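Side-chain contact in RPA0582 (Rhodopseudomonas palustris, PDB 3HHL), which is of unknown function but adopts the dimeric alpha-beta barrel fold of the DUF1330 family: residues 29-34 with 49-54. Sequence-based numbering, arbitrary orientation. Where two conformers were deposited one is given.
Sequences NLVRLR and EAYAAY
Leu33 and Tyr51 bring the two backbones closest, their CA atoms 7.9 Å apart. Strand 25-33 and helix 47-64 form the first strand and the first crossover helix of the ferredoxin-like alpha/beta unit of the dimeric alpha-beta barrel: the helix covers one face of the antiparallel sheet and leads into strand 71-80, with strand 89-95 lying between the two strands it connects. Alternation along the strand turns Asn29, Val31 and Leu33 toward the helix. Leu30 belongs to the other face, where it packs on an apolar side chain of the other subunit, consistent with the sheet-to-sheet dimer of this fold.

Tyr51 carries the helix side of the contact. With CG anti to the backbone N (chi1 -164°), its ring extends from the helix toward the sheet. Leu33 crosses the tyrosine side chain at about a right angle, placing CD2 3.7 Å from Tyr51 CB and 3.9 Å from Tyr51 CG, at the root of the ring. Val31 and Tyr51 reach toward each other from opposite directions: Val31 CG1 lies oblique to the ring, 4.3 Å from Tyr51 CE2, and Val31 CG2 is 4.0 Å from Tyr51 OH. His89 and Phe91 of strand 89-95 and Ala120 add to the surroundings of the ring. A water in the ring plane hydrogen-bonds Tyr51 OH at 2.5 Å and donates a long bond to Asn29 OD1 at 3.3 Å.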
ATOM      1  N   ASN C  29      -6.135   0.249   1.442  1.00 32.81           N
ATOM      2  CA  ASN C  29      -6.445   1.552   2.040  1.00 32.94           C
ATOM      3  C   ASN C  29      -5.205   2.078   2.792  1.00 33.39           C
ATOM      4  O   ASN C  29      -4.707   1.407   3.721  1.00 34.17           O
ATOM      5  CB  ASN C  29      -7.590   1.398   3.062  1.00 33.31           C
ATOM      6  CG  ASN C  29      -8.968   1.285   2.430  1.00 33.18           C
ATOM      7  OD1 ASN C  29      -9.704   2.258   2.423  1.00 36.69           O
ATOM      8  ND2 ASN C  29      -9.341   0.089   1.945  1.00 33.13           N
ATOM      9  N   LEU C  30      -4.709   3.254   2.424  1.00 33.40           N
ATOM     10  CA  LEU C  30      -3.702   3.954   3.215  1.00 34.01           C
ATOM     11  C   LEU C  30      -4.399   5.185   3.801  1.00 35.26           C
ATOM     12  O   LEU C  30      -4.828   6.066   3.056  1.00 36.02           O
ATOM     13  CB  LEU C  30      -2.503   4.356   2.374  1.00 33.72           C
ATOM     14  CG  LEU C  30      -1.937   3.256   1.454  1.00 36.25           C
ATOM     15  CD1 LEU C  30      -0.881   3.833   0.558  1.00 35.06           C
ATOM     16  CD2 LEU C  30      -1.389   2.008   2.203  1.00 34.17           C
ATOM     17  N   VAL C  31      -4.561   5.257   5.121  1.00 35.63           N
ATOM     18  CA  VAL C  31      -5.326   6.376   5.674  1.00 36.16           C
ATOM     19  C   VAL C  31      -4.543   7.215   6.675  1.00 36.67           C
ATOM     20  O   VAL C  31      -3.978   6.675   7.648  1.00 37.29           O
ATOM     21  CB  VAL C  31      -6.610   5.911   6.389  1.00 36.47           C
ATOM     22  CG1 VAL C  31      -7.417   7.138   6.791  1.00 35.48           C
ATOM     23  CG2 VAL C  31      -7.414   4.952   5.510  1.00 35.74           C
ATOM     24  N   ARG C  32      -4.521   8.525   6.454  0.50 36.42           N
ATOM     25  CA  ARG C  32      -3.886   9.426   7.384  0.50 36.90           C
ATOM     26  C   ARG C  32      -4.950  10.293   8.031  0.50 36.88           C
ATOM     27  O   ARG C  32      -5.658  11.016   7.341  0.50 37.18           O
ATOM     28  CB  ARG C  32      -2.861  10.294   6.674  0.50 37.25           C
ATOM     29  CG  ARG C  32      -2.033  11.149   7.628  0.50 37.91           C
ATOM     30  CD  ARG C  32      -0.906  11.853   6.886  0.50 39.67           C
ATOM     31  NE  ARG C  32      -0.334  12.965   7.641  0.50 40.52           N
ATOM     32  CZ  ARG C  32       0.876  13.462   7.421  0.50 40.30           C
ATOM     33  NH1 ARG C  32       1.655  12.927   6.486  0.50 40.57           N
ATOM     34  NH2 ARG C  32       1.308  14.477   8.143  0.50 39.18           N
ATOM     35  N   LEU C  33      -5.057  10.217   9.353  1.00 36.59           N
ATOM     36  CA  LEU C  33      -6.118  10.885  10.074  1.00 36.81           C
ATOM     37  C   LEU C  33      -5.765  12.306  10.522  1.00 37.29           C
ATOM     38  O   LEU C  33      -4.623  12.608  10.849  1.00 36.78           O
ATOM     39  CB  LEU C  33      -6.496  10.053  11.295  1.00 36.99           C
ATOM     40  CG  LEU C  33      -7.100   8.657  11.044  1.00 36.16           C
ATOM     41  CD1 LEU C  33      -7.251   7.929  12.364  1.00 32.31           C
ATOM     42  CD2 LEU C  33      -8.415   8.770  10.314  1.00 33.95           C
ATOM     43  N   ARG C  34      -6.775  13.172  10.559  1.00 38.03           N
ATOM     44  CA  ARG C  34      -6.626  14.491  11.166  1.00 38.65           C
ATOM     45  C   ARG C  34      -6.466  14.367  12.664  1.00 38.80           C
ATOM     46  O   ARG C  34      -7.112  13.524  13.291  1.00 39.26           O
ATOM     47  CB  ARG C  34      -7.861  15.334  10.950  1.00 38.83           C
ATOM     48  CG  ARG C  34      -8.069  15.827   9.576  1.00 39.72           C
ATOM     49  CD  ARG C  34      -9.343  16.657   9.508  1.00 42.29           C
ATOM     50  NE  ARG C  34      -9.732  16.778   8.116  1.00 44.91           N
ATOM     51  CZ  ARG C  34      -9.189  17.635   7.255  1.00 44.96           C
ATOM     52  NH1 ARG C  34      -8.249  18.492   7.667  1.00 44.57           N
ATOM     53  NH2 ARG C  34      -9.592  17.630   5.981  1.00 43.72           N
ATOM     54  N   GLU C  49     -11.438   9.146  16.714  1.00 41.45           N
ATOM     55  CA  GLU C  49     -12.794   8.958  17.178  1.00 41.71           C
ATOM     56  C   GLU C  49     -13.794   8.939  15.999  1.00 40.83           C
ATOM     57  O   GLU C  49     -14.687   8.095  15.954  1.00 41.41           O
ATOM     58  CB  GLU C  49     -13.149  10.011  18.238  1.00 42.05           C
ATOM     59  CG  GLU C  49     -12.389   9.781  19.561  1.00 44.73           C
ATOM     60  CD  GLU C  49     -12.606  10.891  20.622  1.00 50.29           C
ATOM     61  OE1 GLU C  49     -12.881  12.077  20.266  1.00 54.45           O
ATOM     62  OE2 GLU C  49     -12.502  10.570  21.834  1.00 52.72           O
ATOM     63  N   ALA C  50     -13.646   9.861  15.050  1.00 39.57           N
ATOM     64  CA  ALA C  50     -14.568   9.951  13.916  1.00 38.42           C
ATOM     65  C   ALA C  50     -14.387   8.764  12.968  1.00 37.39           C
ATOM     66  O   ALA C  50     -15.352   8.230  12.472  1.00 36.21           O
ATOM     67  CB  ALA C  50     -14.386  11.281  13.166  1.00 37.86           C
ATOM     68  N   TYR C  51     -13.147   8.361  12.731  1.00 36.76           N
ATOM     69  CA  TYR C  51     -12.884   7.188  11.923  1.00 36.76           C
ATOM     70  C   TYR C  51     -13.454   5.920  12.561  1.00 36.41           C
ATOM     71  O   TYR C  51     -13.943   5.053  11.870  1.00 36.53           O
ATOM     72  CB  TYR C  51     -11.396   7.030  11.613  1.00 36.41           C
ATOM     73  CG  TYR C  51     -11.160   6.060  10.464  1.00 37.80           C
ATOM     74  CD1 TYR C  51     -10.803   4.746  10.693  1.00 40.26           C
ATOM     75  CD2 TYR C  51     -11.350   6.450   9.152  1.00 37.52           C
ATOM     76  CE1 TYR C  51     -10.620   3.858   9.637  1.00 41.80           C
ATOM     77  CE2 TYR C  51     -11.148   5.580   8.108  1.00 39.76           C
ATOM     78  CZ  TYR C  51     -10.788   4.287   8.342  1.00 40.97           C
ATOM     79  OH  TYR C  51     -10.616   3.422   7.273  1.00 43.54           O
ATOM     80  N   ALA C  52     -13.384   5.827  13.881  1.00 36.82           N
ATOM     81  CA  ALA C  52     -14.017   4.740  14.624  1.00 36.96           C
ATOM     82  C   ALA C  52     -15.515   4.727  14.322  1.00 37.27           C
ATOM     83  O   ALA C  52     -16.076   3.697  13.947  1.00 38.26           O
ATOM     84  CB  ALA C  52     -13.782   4.898  16.130  1.00 36.13           C
ATOM     85  N   ALA C  53     -16.161   5.874  14.468  1.00 37.32           N
ATOM     86  CA  ALA C  53     -17.599   5.963  14.223  1.00 37.53           C
ATOM     87  C   ALA C  53     -17.902   5.473  12.771  1.00 38.05           C
ATOM     88  O   ALA C  53     -18.809   4.669  12.578  1.00 39.06           O
ATOM     89  CB  ALA C  53     -18.116   7.386  14.466  1.00 36.20           C
ATOM     90  N   TYR C  54     -17.133   5.930  11.781  1.00 37.79           N
ATOM     91  CA  TYR C  54     -17.258   5.457  10.400  1.00 38.39           C
ATOM     92  C   TYR C  54     -17.267   3.926  10.335  1.00 39.20           C
ATOM     93  O   TYR C  54     -18.201   3.298   9.803  1.00 37.77           O
ATOM     94  CB  TYR C  54     -16.091   5.982   9.566  1.00 38.26           C
ATOM     95  CG  TYR C  54     -15.989   5.354   8.212  1.00 38.57           C
ATOM     96  CD1 TYR C  54     -17.078   5.309   7.382  1.00 38.47           C
ATOM     97  CD2 TYR C  54     -14.789   4.811   7.754  1.00 37.37           C
ATOM     98  CE1 TYR C  54     -16.990   4.729   6.144  1.00 40.19           C
ATOM     99  CE2 TYR C  54     -14.687   4.235   6.524  1.00 36.01           C
ATOM    100  CZ  TYR C  54     -15.794   4.189   5.704  1.00 39.03           C
ATOM    101  OH  TYR C  54     -15.760   3.626   4.426  1.00 36.91           O
TER
HETATM  102  O   HOH W   1     -10.852   4.120   4.865  1.00 36.16           O